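Local coordinates for protein transferrin (Manduca sexta, PDB 6WB6) that binds a single ferric ion together with carbonate and transports iron as a secreted, bilobal insect glycoprotein, at residues A36-V40 and R614-N619; L43-R49 and I67-F72; M61-S65 and P329-L333. The contacts are given in a common frame with arbitrary orientation. Numbering follows the deposited sequence.

Interaction 1: residues A36-V40 and R614-N619; sequences ARDRV and RPDLFN
The segment 36-40 leaves a strand at Ala36, turns at Arg37 and enters a helix at Arg39, with Asp38 (phi/psi -174/178) at the N-cap; facing it, 615-617 form a single helix-like turn closed by Leu617 N to Arg614 O at 3.1 Å, after which Phe618 is extended. This is an interlobe contact of a bilobal transferrin: a loop of the second lobe meets the start of a helix of the first. CA atoms lie 4.8 Å apart for both Asp38-Asp616 and Arg39-Leu617. In that register two amides of the first helical turn, which have no partner in their own helix, find carbonyls of the other lobe: Arg39 N donates to Asp616 O (2.7 Å), and Val40 N, weakly, to Leu617 O (3.3 Å).

Asp38, chi1 p, works in several directions. Its OD1 caps the helix at Glu41 N, while OD2 accepts from Asn619 N (2.9 Å) and pairs with Arg37 NE (2.5 Å). Val40 CG2 meets the edge of the Phe618 ring at CD1 (4.1 Å), and Phe618 also packs on helix 360-375. Arg39, with rotamer t, t, m, carries its guanidinium over Leu617 CD2 (3.4 Å from NH1) to a salt bridge with Asp60. Arg614, all m, is held by Asp616 OD1 (3.1 Å from NE). Water 1 joins the two arginines, accepting from Arg39 NH1 at 3.2 Å and Arg614 NH2 at 2.7 Å.

Interaction 2: residues L43-R49 and I67-F72; sequences LSFVQQR and IPNQDF
A helix C-terminus is tied here to the turn that leads into strand 72-79, by a salt bridge and a glutamine at the outer end and by apolar packing further in, within the first transferrin lobe. Residues 43-47 are helical; Arg49, with phi/psi 65/15, ends the helix in a Schellman motif and bonds from its N to Val46 O (3.1 Å). In the other segment, Ile67 to Gln70 form a type II beta turn, closed by Gln70 N to Ile67 O at 3.0 Å, with Asn69 at positive phi. The nearest CA pairs are Gln47-Gln70 (6.3 Å) and Ser44-Ile67 (7.6 Å).

Asp71, chi1 p, presents both carboxylate oxygens to Arg49 in a bidentate pair: NH1 to OD1 2.9 Å and NH2 to OD2 2.8 Å. Arg49 NH1 also donates to Gln47 O (2.9 Å), which ties the guanidinium to its own last turn. Gln47 (t, p) accepts at OE1 from Asp71 N (3.0 Å), and water 2 donates to that oxygen (2.5 Å) and to Asp71 OD1 (2.8 Å). Gln47 OE1 also lies over a face of the Phe72 ring, whose edge meets Val46 CG1 (3.7 Å from CE1) and Leu43 O (3.2 Å from CZ). Ile67 CD1 reaches Leu43 CB at 4.0 Å. Leu43 and Phe72 both continue onto Ile277 of strand 275-279 and Ala64 of helix 58-65, while Arg49 NE forms a salt bridge with Asp281 just past that strand.

Interaction 3: residues M61-S65 and P329-L333; sequences MYVAS and PIDYL
Two short helices of the first transferrin lobe pack here through apolar side chains. Segment 61-65 belongs to helix 58-65, and 329-333 opens the helix that follows strand 320-327. Their axes approach to 9.0 Å with a signed crossing angle of -138°, an antiparallel but clearly oblique crossing, and the closest CA pair is Met61-Pro329 at 5.4 Å. At this point Pro329, in the first turn of its helix, lies against Met61: its CB is 3.7 Å from Met61 O and 3.8 Å from Met61 CB.

Met61 is stretched in the m, t, t conformation, which carries its sulfur past the proline to the Tyr332 ring. Met61 SD lies 3.2 Å from Tyr332 CD2 and 4.1 Å from the centroid of that ring, 58° off the normal, an oblique Met-aromatic contact. Tyr332 has chi1 t, and its hydroxyl bonds to Trp273 O. Beside Met61, Tyr62 (chi1 t) takes Leu333 CD1 near the plane of its ring, with that methyl 3.7 Å from Tyr62 CB; Leu333 is m, t. Ile330 (t, p) brings CD1 to 4.0 Å from Tyr62 CD1. Tyr62 also touches helices 338-342 and 360-375, so the contact belongs to a larger buried cluster beside the sheet containing strand 72-79, whose Val74 touches Met61. Ser65, chi1 p, folds its hydroxyl back onto its own helix, OG donating to Tyr62 O at 2.9 Å, while the same OG lies 3.4 Å from Ile330 CD1.

How the interactions relate
Interactions 1 and 2 share helix 39-47, the first at its N-terminus and the second at its C-terminus; their centres are 16 Å apart and they touch where Ala36 CB meets Phe45 CE2 at 3.8 Å. Interactions 2 and 3, 12 Å apart between centres, interlock through Phe72, whose CE2 lies 3.0 Å from Ala64 O and whose O lies 3.7 Å from Pro329 CD. Interactions 1 and 3 do not touch. Asp57, predicted to bind iron but not among the residues seen at the metal here, has its side chain about 4 Å from that of Arg39 and about 6 Å from that of Met61. The ferric ion, bound by Tyr90 and Tyr204 beside carbonate, lies about 13 Å from the Arg614 side chain.

Interaction 1: residues A36-V40 and R614-N619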
# COMPACT_ATOMS: atom_id res chain seq x y z
N ALA A 36 9.86 -16.32 9.15
CA ALA A 36 8.47 -16.00 9.39
C ALA A 36 7.87 -15.47 8.11
O ALA A 36 8.56 -15.23 7.11
CB ALA A 36 8.27 -15.01 10.54
N ARG A 37 6.54 -15.36 8.13
CA ARG A 37 5.82 -14.79 6.98
C ARG A 37 6.23 -13.34 6.76
O ARG A 37 6.31 -12.87 5.61
CB ARG A 37 4.30 -14.89 7.24
CG ARG A 37 3.44 -14.00 6.32
CD ARG A 37 1.99 -13.89 6.81
NE ARG A 37 1.88 -12.79 7.76
CZ ARG A 37 1.57 -12.91 9.04
NH1 ARG A 37 1.30 -14.10 9.57
NH2 ARG A 37 1.50 -11.83 9.80
N ASP A 38 6.47 -12.62 7.84
CA ASP A 38 6.85 -11.22 7.80
C ASP A 38 7.17 -10.80 9.22
O ASP A 38 6.99 -11.59 10.16
CB ASP A 38 5.72 -10.38 7.21
CG ASP A 38 4.35 -10.69 7.85
OD1 ASP A 38 4.23 -10.76 9.10
OD2 ASP A 38 3.38 -10.85 7.09
N ARG A 39 7.59 -9.55 9.37
CA ARG A 39 7.94 -9.06 10.70
C ARG A 39 6.76 -9.17 11.67
O ARG A 39 6.96 -9.47 12.85
CB ARG A 39 8.42 -7.62 10.60
CG ARG A 39 9.17 -7.18 11.82
CD ARG A 39 9.75 -5.80 11.67
NE ARG A 39 11.02 -5.81 10.94
CZ ARG A 39 11.66 -4.72 10.54
NH1 ARG A 39 11.15 -3.50 10.76
NH2 ARG A 39 12.80 -4.84 9.89
N VAL A 40 5.54 -8.89 11.22
CA VAL A 40 4.40 -8.99 12.13
C VAL A 40 4.33 -10.39 12.74
O VAL A 40 4.28 -10.56 13.96
CB VAL A 40 3.08 -8.60 11.43
CG1 VAL A 40 1.88 -8.85 12.36
CG2 VAL A 40 3.11 -7.15 11.09
N ARG A 614 7.81 -3.29 0.69
CA ARG A 614 8.15 -3.81 2.02
C ARG A 614 7.27 -5.00 2.38
O ARG A 614 6.64 -5.02 3.43
CB ARG A 614 8.03 -2.73 3.08
CG ARG A 614 9.03 -1.59 2.97
CD ARG A 614 10.50 -2.03 3.04
NE ARG A 614 10.89 -2.72 4.27
CZ ARG A 614 11.01 -2.13 5.46
NH1 ARG A 614 10.75 -0.85 5.59
NH2 ARG A 614 11.40 -2.81 6.52
N PRO A 615 7.23 -6.03 1.53
CA PRO A 615 6.51 -7.26 1.90
C PRO A 615 7.10 -7.94 3.11
O PRO A 615 6.43 -8.79 3.70
CB PRO A 615 6.64 -8.14 0.65
CG PRO A 615 7.83 -7.66 -0.03
CD PRO A 615 7.90 -6.18 0.23
N ASP A 616 8.33 -7.57 3.51
CA ASP A 616 8.94 -8.18 4.69
C ASP A 616 8.27 -7.69 5.97
O ASP A 616 8.31 -8.40 6.98
CB ASP A 616 10.42 -7.85 4.74
CG ASP A 616 10.69 -6.37 4.65
OD1 ASP A 616 9.95 -5.68 3.94
OD2 ASP A 616 11.65 -5.89 5.28
N LEU A 617 7.68 -6.49 5.95
CA LEU A 617 6.98 -5.98 7.12
C LEU A 617 5.64 -6.68 7.30
O LEU A 617 5.29 -7.10 8.41
CB LEU A 617 6.75 -4.48 6.98
CG LEU A 617 7.93 -3.53 7.19
CD1 LEU A 617 7.45 -2.16 6.86
CD2 LEU A 617 8.49 -3.60 8.62
N PHE A 618 4.87 -6.74 6.24
CA PHE A 618 3.62 -7.48 6.22
C PHE A 618 3.45 -7.98 4.80
O PHE A 618 3.53 -7.20 3.85
CB PHE A 618 2.43 -6.65 6.65
CG PHE A 618 1.16 -7.44 6.71
CD1 PHE A 618 0.90 -8.27 7.79
CD2 PHE A 618 0.25 -7.40 5.68
CE1 PHE A 618 -0.24 -9.02 7.86
CE2 PHE A 618 -0.92 -8.16 5.73
CZ PHE A 618 -1.16 -8.96 6.82
N ASN A 619 3.27 -9.29 4.66
CA ASN A 619 3.26 -9.91 3.35
C ASN A 619 1.81 -9.93 2.90
O ASN A 619 1.08 -10.92 3.02
CB ASN A 619 3.88 -11.30 3.43
CG ASN A 619 4.18 -11.86 2.07
OD1 ASN A 619 3.94 -11.22 1.04
ND2 ASN A 619 4.73 -13.07 2.05
O HOH W 1 11.90 -1.24 8.67

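Interaction 2: residues L43-R49 and I67-F72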
# COMPACT_ATOMS: atom_id res chain seq x y z
N LEU A 43 7.06 -11.13 15.48
CA LEU A 43 6.81 -10.73 16.86
C LEU A 43 6.05 -11.82 17.61
O LEU A 43 6.32 -12.07 18.79
CB LEU A 43 6.05 -9.40 16.91
CG LEU A 43 6.81 -8.22 16.26
CD1 LEU A 43 5.89 -7.02 16.07
CD2 LEU A 43 8.08 -7.83 17.04
N SER A 44 5.10 -12.49 16.93
CA SER A 44 4.38 -13.60 17.55
C SER A 44 5.34 -14.73 17.90
O SER A 44 5.30 -15.26 19.02
CB SER A 44 3.28 -14.10 16.61
OG SER A 44 2.15 -13.26 16.63
N PHE A 45 6.23 -15.08 16.96
CA PHE A 45 7.22 -16.11 17.22
C PHE A 45 8.17 -15.72 18.34
O PHE A 45 8.69 -16.59 19.04
CB PHE A 45 8.04 -16.41 15.97
CG PHE A 45 7.30 -17.12 14.90
CD1 PHE A 45 5.99 -17.58 15.10
CD2 PHE A 45 7.91 -17.36 13.68
CE1 PHE A 45 5.33 -18.24 14.09
CE2 PHE A 45 7.26 -18.02 12.68
CZ PHE A 45 5.95 -18.47 12.88
N VAL A 46 8.44 -14.42 18.50
CA VAL A 46 9.30 -14.00 19.59
C VAL A 46 8.59 -14.18 20.91
O VAL A 46 9.14 -14.72 21.87
CB VAL A 46 9.78 -12.55 19.42
CG1 VAL A 46 10.55 -12.09 20.69
CG2 VAL A 46 10.65 -12.42 18.19
N GLN A 47 7.34 -13.71 20.98
CA GLN A 47 6.57 -13.92 22.20
C GLN A 47 6.46 -15.41 22.52
O GLN A 47 6.61 -15.81 23.68
CB GLN A 47 5.17 -13.32 22.05
CG GLN A 47 4.30 -13.53 23.28
CD GLN A 47 4.92 -12.93 24.52
OE1 GLN A 47 5.50 -11.84 24.48
NE2 GLN A 47 4.84 -13.65 25.62
N GLN A 48 6.22 -16.22 21.50
CA GLN A 48 6.07 -17.67 21.64
C GLN A 48 7.39 -18.41 21.81
O GLN A 48 7.38 -19.64 21.90
CB GLN A 48 5.36 -18.24 20.41
CG GLN A 48 3.89 -17.84 20.25
CD GLN A 48 3.39 -18.09 18.83
OE1 GLN A 48 4.19 -18.26 17.90
NE2 GLN A 48 2.08 -18.14 18.65
N ARG A 49 8.52 -17.71 21.79
CA ARG A 49 9.85 -18.30 21.95
C ARG A 49 10.26 -19.23 20.82
O ARG A 49 11.21 -20.00 21.01
CB ARG A 49 9.98 -19.08 23.27
CG ARG A 49 10.42 -18.25 24.46
CD ARG A 49 9.37 -17.21 24.88
NE ARG A 49 9.77 -16.50 26.09
CZ ARG A 49 9.15 -15.44 26.60
NH1 ARG A 49 8.08 -14.92 26.01
NH2 ARG A 49 9.61 -14.88 27.70
N ILE A 67 0.47 -7.49 21.95
CA ILE A 67 0.24 -8.93 21.92
C ILE A 67 -0.24 -9.36 23.30
O ILE A 67 0.35 -8.96 24.31
CB ILE A 67 1.50 -9.68 21.50
CG1 ILE A 67 1.77 -9.42 20.02
CG2 ILE A 67 1.35 -11.18 21.71
CD1 ILE A 67 3.03 -10.04 19.52
N PRO A 68 -1.31 -10.14 23.40
CA PRO A 68 -1.81 -10.50 24.73
C PRO A 68 -0.71 -11.15 25.55
O PRO A 68 -0.01 -12.05 25.08
CB PRO A 68 -2.96 -11.47 24.43
CG PRO A 68 -3.31 -11.24 22.99
CD PRO A 68 -2.02 -10.86 22.33
N ASN A 69 -0.53 -10.66 26.77
CA ASN A 69 0.43 -11.17 27.74
C ASN A 69 1.88 -10.94 27.33
O ASN A 69 2.76 -11.62 27.84
CB ASN A 69 0.23 -12.66 28.01
CG ASN A 69 -1.14 -12.96 28.56
OD1 ASN A 69 -1.97 -13.59 27.90
ND2 ASN A 69 -1.41 -12.48 29.77
N GLN A 70 2.15 -10.00 26.44
CA GLN A 70 3.51 -9.90 25.91
C GLN A 70 4.50 -9.55 27.02
O GLN A 70 4.15 -8.93 28.02
CB GLN A 70 3.58 -8.88 24.76
CG GLN A 70 3.12 -7.48 25.09
CD GLN A 70 4.14 -6.68 25.88
OE1 GLN A 70 5.36 -6.94 25.82
NE2 GLN A 70 3.66 -5.71 26.63
N ASP A 71 5.73 -10.04 26.87
CA ASP A 71 6.83 -9.69 27.76
C ASP A 71 8.07 -9.31 26.95
O ASP A 71 9.21 -9.62 27.31
CB ASP A 71 7.09 -10.83 28.77
CG ASP A 71 7.60 -12.12 28.14
OD1 ASP A 71 7.65 -12.25 26.91
OD2 ASP A 71 7.95 -13.04 28.92
N PHE A 72 7.84 -8.60 25.84
CA PHE A 72 8.91 -8.10 24.99
C PHE A 72 9.83 -7.17 25.77
O PHE A 72 9.45 -6.59 26.79
CB PHE A 72 8.36 -7.33 23.79
CG PHE A 72 7.65 -8.18 22.82
CD1 PHE A 72 8.34 -9.04 22.00
CD2 PHE A 72 6.29 -8.10 22.68
CE1 PHE A 72 7.71 -9.81 21.08
CE2 PHE A 72 5.63 -8.89 21.77
CZ PHE A 72 6.35 -9.75 20.96
O HOH W 2 8.00 -11.41 24.25

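Interaction 3: residues M61-S65 and P329-L333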
# COMPACT_ATOMS: atom_id res chain seq x y z
N MET A 61 7.32 -2.14 17.51
CA MET A 61 7.27 -2.24 18.96
C MET A 61 5.86 -2.04 19.46
O MET A 61 5.37 -2.78 20.33
CB MET A 61 8.21 -1.20 19.60
CG MET A 61 9.66 -1.33 19.13
SD MET A 61 10.73 0.06 19.59
CE MET A 61 12.20 -0.27 18.60
N TYR A 62 5.17 -1.06 18.88
CA TYR A 62 3.78 -0.84 19.24
C TYR A 62 2.94 -2.07 18.93
O TYR A 62 2.17 -2.52 19.77
CB TYR A 62 3.24 0.40 18.52
CG TYR A 62 1.84 0.69 18.97
CD1 TYR A 62 1.62 1.46 20.11
CD2 TYR A 62 0.75 0.16 18.31
CE1 TYR A 62 0.36 1.72 20.55
CE2 TYR A 62 -0.54 0.41 18.76
CZ TYR A 62 -0.71 1.20 19.88
OH TYR A 62 -1.97 1.47 20.35
N VAL A 63 3.07 -2.63 17.72
CA VAL A 63 2.37 -3.89 17.43
C VAL A 63 2.72 -4.92 18.48
O VAL A 63 1.87 -5.70 18.93
CB VAL A 63 2.70 -4.41 16.02
CG1 VAL A 63 2.12 -5.83 15.82
CG2 VAL A 63 2.16 -3.45 14.96
N ALA A 64 3.98 -4.92 18.90
CA ALA A 64 4.46 -5.96 19.79
C ALA A 64 3.89 -5.76 21.18
O ALA A 64 3.53 -6.73 21.86
CB ALA A 64 5.98 -5.95 19.78
N SER A 65 3.76 -4.50 21.60
CA SER A 65 3.27 -4.18 22.92
C SER A 65 1.80 -4.52 23.09
O SER A 65 1.31 -4.51 24.22
CB SER A 65 3.48 -2.69 23.21
OG SER A 65 2.52 -1.90 22.53
N PRO A 329 8.54 -2.11 25.39
CA PRO A 329 8.36 -1.30 24.17
C PRO A 329 7.50 -0.08 24.39
O PRO A 329 7.85 1.01 23.93
CB PRO A 329 7.73 -2.29 23.17
CG PRO A 329 7.19 -3.42 24.05
CD PRO A 329 8.08 -3.49 25.22
N ILE A 330 6.39 -0.21 25.12
CA ILE A 330 5.53 0.95 25.27
C ILE A 330 6.20 2.01 26.14
O ILE A 330 5.98 3.21 25.94
CB ILE A 330 4.16 0.51 25.81
CG1 ILE A 330 3.08 1.47 25.34
CG2 ILE A 330 4.19 0.40 27.34
CD1 ILE A 330 2.62 1.20 23.94
N ASP A 331 7.04 1.60 27.10
CA ASP A 331 7.80 2.59 27.85
C ASP A 331 8.86 3.23 26.97
O ASP A 331 9.18 4.42 27.13
CB ASP A 331 8.44 1.95 29.08
CG ASP A 331 7.41 1.46 30.07
OD1 ASP A 331 6.34 2.08 30.13
OD2 ASP A 331 7.66 0.47 30.77
N TYR A 332 9.42 2.44 26.05
CA TYR A 332 10.32 2.99 25.05
C TYR A 332 9.61 4.04 24.21
O TYR A 332 10.15 5.13 23.98
CB TYR A 332 10.81 1.86 24.16
CG TYR A 332 11.81 2.28 23.10
CD1 TYR A 332 13.11 2.62 23.43
CD2 TYR A 332 11.45 2.32 21.76
CE1 TYR A 332 14.02 2.96 22.48
CE2 TYR A 332 12.36 2.68 20.78
CZ TYR A 332 13.65 3.00 21.15
OH TYR A 332 14.58 3.38 20.20
N LEU A 333 8.40 3.72 23.73
CA LEU A 333 7.67 4.67 22.91
C LEU A 333 7.19 5.85 23.74
O LEU A 333 7.24 7.00 23.27
CB LEU A 333 6.48 4.00 22.24
CG LEU A 333 6.81 2.89 21.25
CD1 LEU A 333 5.53 2.26 20.79
CD2 LEU A 333 7.58 3.38 20.10